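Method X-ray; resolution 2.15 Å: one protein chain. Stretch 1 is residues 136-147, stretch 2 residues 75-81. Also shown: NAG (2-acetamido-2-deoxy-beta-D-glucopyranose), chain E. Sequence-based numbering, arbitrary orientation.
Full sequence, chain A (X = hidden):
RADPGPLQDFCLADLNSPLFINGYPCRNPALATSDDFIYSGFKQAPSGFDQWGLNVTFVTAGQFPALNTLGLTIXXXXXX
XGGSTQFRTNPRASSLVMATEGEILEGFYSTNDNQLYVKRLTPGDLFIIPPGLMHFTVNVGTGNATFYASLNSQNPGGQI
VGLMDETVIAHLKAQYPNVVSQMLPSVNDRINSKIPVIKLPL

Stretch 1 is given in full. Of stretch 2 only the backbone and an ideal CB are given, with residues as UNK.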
# COMPACT_ATOMS: atom_id res chain seq x y z
N PHE A 136 11.30 -11.48 22.09
CA PHE A 136 11.01 -11.93 23.44
C PHE A 136 11.16 -10.76 24.40
O PHE A 136 11.82 -9.77 24.10
CB PHE A 136 11.93 -13.08 23.87
CG PHE A 136 13.39 -12.69 23.93
CD1 PHE A 136 13.92 -12.10 25.07
CD2 PHE A 136 14.22 -12.93 22.86
CE1 PHE A 136 15.25 -11.74 25.12
CE2 PHE A 136 15.56 -12.57 22.91
CZ PHE A 136 16.07 -11.98 24.04
N THR A 137 10.55 -10.92 25.57
CA THR A 137 10.77 -10.05 26.71
C THR A 137 10.94 -10.90 27.96
O THR A 137 10.19 -11.86 28.16
CB THR A 137 9.61 -9.06 26.92
OG1 THR A 137 9.26 -8.45 25.67
CG2 THR A 137 9.99 -7.99 27.91
N VAL A 138 11.93 -10.56 28.78
CA VAL A 138 12.16 -11.22 30.06
C VAL A 138 12.20 -10.16 31.14
O VAL A 138 12.85 -9.12 30.99
CB VAL A 138 13.46 -12.06 30.06
CG1 VAL A 138 13.66 -12.74 31.41
CG2 VAL A 138 13.43 -13.09 28.94
N ASN A 139 11.51 -10.42 32.25
CA ASN A 139 11.53 -9.55 33.42
C ASN A 139 12.83 -9.77 34.19
O ASN A 139 13.06 -10.86 34.72
CB ASN A 139 10.32 -9.84 34.30
CG ASN A 139 10.16 -8.85 35.44
OD1 ASN A 139 11.04 -8.03 35.70
ND2 ASN A 139 9.03 -8.92 36.13
N VAL A 140 13.68 -8.74 34.24
CA VAL A 140 14.95 -8.83 34.96
C VAL A 140 15.01 -7.87 36.15
O VAL A 140 16.05 -7.76 36.80
CB VAL A 140 16.14 -8.59 34.01
CG1 VAL A 140 16.21 -9.70 32.97
CG2 VAL A 140 16.04 -7.22 33.35
N GLY A 141 13.91 -7.17 36.45
CA GLY A 141 13.85 -6.26 37.57
C GLY A 141 13.07 -6.82 38.74
O GLY A 141 12.71 -8.00 38.79
N THR A 142 12.82 -5.94 39.71
CA THR A 142 12.04 -6.30 40.88
C THR A 142 10.56 -6.00 40.63
O THR A 142 10.22 -5.04 39.93
CB THR A 142 12.52 -5.54 42.12
OG1 THR A 142 12.63 -4.15 41.82
CG2 THR A 142 13.87 -6.07 42.59
N GLY A 143 9.70 -6.83 41.21
CA GLY A 143 8.27 -6.70 41.01
C GLY A 143 7.84 -6.96 39.58
O GLY A 143 8.51 -7.63 38.79
N ASN A 144 6.68 -6.39 39.23
CA ASN A 144 6.12 -6.53 37.90
C ASN A 144 6.82 -5.60 36.92
O ASN A 144 7.22 -4.49 37.26
CB ASN A 144 4.63 -6.21 37.88
CG ASN A 144 3.79 -7.22 38.64
OD1 ASN A 144 4.23 -8.32 38.95
ND2 ASN A 144 2.56 -6.82 38.93
N ALA A 145 6.94 -6.06 35.68
CA ALA A 145 7.37 -5.24 34.56
C ALA A 145 6.17 -4.95 33.68
O ALA A 145 5.39 -5.86 33.37
CB ALA A 145 8.48 -5.93 33.76
N THR A 146 6.01 -3.69 33.28
CA THR A 146 4.93 -3.29 32.38
C THR A 146 5.53 -2.60 31.16
O THR A 146 6.41 -1.74 31.30
CB THR A 146 3.95 -2.35 33.08
OG1 THR A 146 3.39 -3.00 34.23
CG2 THR A 146 2.81 -1.96 32.13
N PHE A 147 5.07 -3.00 29.98
CA PHE A 147 5.42 -2.29 28.76
C PHE A 147 4.23 -2.30 27.80
O PHE A 147 3.37 -3.18 27.87
CB PHE A 147 6.67 -2.88 28.08
CG PHE A 147 6.56 -4.33 27.71
CD1 PHE A 147 6.82 -5.32 28.64
CD2 PHE A 147 6.22 -4.71 26.42
CE1 PHE A 147 6.74 -6.66 28.30
CE2 PHE A 147 6.13 -6.04 26.07
CZ PHE A 147 6.40 -7.02 27.01
N UNK A 75 -1.03 -2.82 22.80
CA UNK A 75 -1.22 -3.89 23.76
C UNK A 75 -0.42 -3.59 25.01
O UNK A 75 0.72 -3.12 24.93
CB UNK A 75 -0.81 -5.24 23.17
N UNK A 76 -1.01 -3.86 26.17
CA UNK A 76 -0.30 -3.75 27.44
C UNK A 76 0.16 -5.13 27.88
O UNK A 76 -0.64 -6.07 27.92
CB UNK A 76 -1.18 -3.11 28.51
N UNK A 77 1.44 -5.24 28.22
CA UNK A 77 2.02 -6.49 28.68
C UNK A 77 2.55 -6.29 30.09
O UNK A 77 3.32 -5.36 30.34
CB UNK A 77 3.13 -6.97 27.74
N UNK A 78 2.13 -7.16 31.01
CA UNK A 78 2.62 -7.16 32.38
C UNK A 78 3.28 -8.51 32.65
O UNK A 78 2.70 -9.56 32.36
CB UNK A 78 1.49 -6.89 33.37
N UNK A 79 4.49 -8.46 33.19
CA UNK A 79 5.27 -9.66 33.50
C UNK A 79 5.45 -9.75 35.00
O UNK A 79 5.96 -8.82 35.63
CB UNK A 79 6.63 -9.64 32.79
N UNK A 80 5.01 -10.87 35.58
CA UNK A 80 5.32 -11.17 36.96
C UNK A 80 6.83 -11.30 37.13
O UNK A 80 7.56 -11.43 36.15
CB UNK A 80 4.61 -12.45 37.41
N UNK A 81 7.33 -11.23 38.37
CA UNK A 81 8.74 -11.55 38.61
C UNK A 81 9.09 -12.91 38.02
O UNK A 81 8.33 -13.87 38.13
CB UNK A 81 9.05 -11.53 40.11
C1 NAG E . 1.56 -7.58 39.64
C2 NAG E . 1.47 -7.16 41.10
C3 NAG E . 0.34 -7.91 41.80
C4 NAG E . -0.97 -7.72 41.04
C5 NAG E . -0.79 -8.10 39.58
C6 NAG E . -1.99 -7.77 38.72
C7 NAG E . 3.44 -6.34 42.31
C8 NAG E . 4.73 -6.70 42.98
N2 NAG E . 2.74 -7.35 41.79
O3 NAG E . 0.19 -7.46 43.15
O4 NAG E . -1.99 -8.53 41.63
O5 NAG E . 0.31 -7.37 39.01
O6 NAG E . -2.13 -6.37 38.57
O7 NAG E . 3.05 -5.18 42.23

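Strand 75-79 runs antiparallel to strand 145-147. Side chains alternate along it: 77 and 79 share a face with Ala145 and Phe147, and 78 shares the other with Thr146.

Position 75 has extended angles and a CB with nothing of stretch 1 within 5.5 Å, so many side chains would do. It is Asn75, whose amide end leads away and whose OD1 is hydrogen-bonded elsewhere in the structure.

At position 76 the CB points sideways, 4.6 Å from Phe147 O. A long chain with an aliphatic stem could brush Thr146, though shorter ones would also fit. Arg76 fills it: its CG lies 4.1 Å from Thr146 CG2, and its NH1 and NH2 are hydrogen-bonded elsewhere in the structure.

At position 77 the ideal CB, 3.4 Å from Phe147 CZ, already touches the face of the ring; a small side chain such as alanine, serine or cysteine would suit, and a larger one would have to leave in a direction clear of the ring. The backbone pairs in both directions, 77 N to Phe147 O at 2.8 Å and Phe147 N to 77 O at 3.0 Å. The residue is Cys77. Its CB stands 3.6 Å from the centroid of the Phe147 ring in a CH-pi contact, while SG, 4.3 Å from that centroid, approaches obliquely.

Position 78 turns to the Thr146 face, its CB 4.4 Å from Thr146 OG1. A beta-branched residue such as valine, isoleucine or threonine would suit the extended backbone. Val78 takes the t rotamer, placing CG2 3.8 Å from Thr146 OG1 and CG1 4.1 Å from Asn144 CB.

Position 79 returns to the Phe147 face. Its CB is 4.0 Å from Asn139 CB, with Thr137 and the Phe147 ring further along, a setting for leucine, isoleucine or methionine. Backbone bonds to Ala145 hold it in place, 79 N to Ala145 O at 2.8 Å and Ala145 N to 79 O at 2.9 Å. Leu79 sends CD1 to 3.8 Å from Thr137 CG2 and 4.0 Å from Phe147 CE1, at the ring's edge.

At position 80 the CB points away, so polar or apolar side chains of many sizes would do; 80 O accepts a weak hydrogen bond from Asn139 ND2 at 2.9 Å. In Leu80 the end of the chain comes back, CD2 reaching 3.6 Å from OD1 of Asn144, the residue bonded covalently to the NAG.

Position 81 has a sideways CB 4.2 Å from Gly143 O. Its phi of -53° allows proline, and alanine or serine would also suit. Pro81 packs its ring there: CG is 3.5 Å from Gly143 O, and CD 3.5 Å from Asn144 OD1.

Stretch 2, residues 75-81: NRCVLLP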
# COMPACT_ATOMS: atom_id res chain seq x y z
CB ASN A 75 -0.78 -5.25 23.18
CG ASN A 75 -1.62 -5.68 21.99
OD1 ASN A 75 -2.82 -5.41 21.93
ND2 ASN A 75 -1.00 -6.37 21.05
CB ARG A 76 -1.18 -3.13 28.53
CG ARG A 76 -0.45 -2.95 29.86
CD ARG A 76 -1.40 -2.57 30.99
NE ARG A 76 -2.38 -3.62 31.27
CZ ARG A 76 -3.53 -3.41 31.91
NH1 ARG A 76 -3.84 -2.21 32.36
NH2 ARG A 76 -4.36 -4.43 32.11
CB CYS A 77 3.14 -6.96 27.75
SG CYS A 77 2.65 -7.25 26.02
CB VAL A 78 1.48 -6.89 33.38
CG1 VAL A 78 1.99 -6.96 34.81
CG2 VAL A 78 0.84 -5.54 33.09
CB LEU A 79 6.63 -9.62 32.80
CG LEU A 79 6.66 -9.82 31.28
CD1 LEU A 79 8.05 -9.52 30.74
CD2 LEU A 79 6.23 -11.24 30.92
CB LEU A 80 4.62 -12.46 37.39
CG LEU A 80 3.09 -12.43 37.38
CD1 LEU A 80 2.53 -13.82 37.61
CD2 LEU A 80 2.57 -11.46 38.43
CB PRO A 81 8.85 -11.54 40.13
CG PRO A 81 7.79 -10.59 40.57
CD PRO A 81 6.65 -10.76 39.60
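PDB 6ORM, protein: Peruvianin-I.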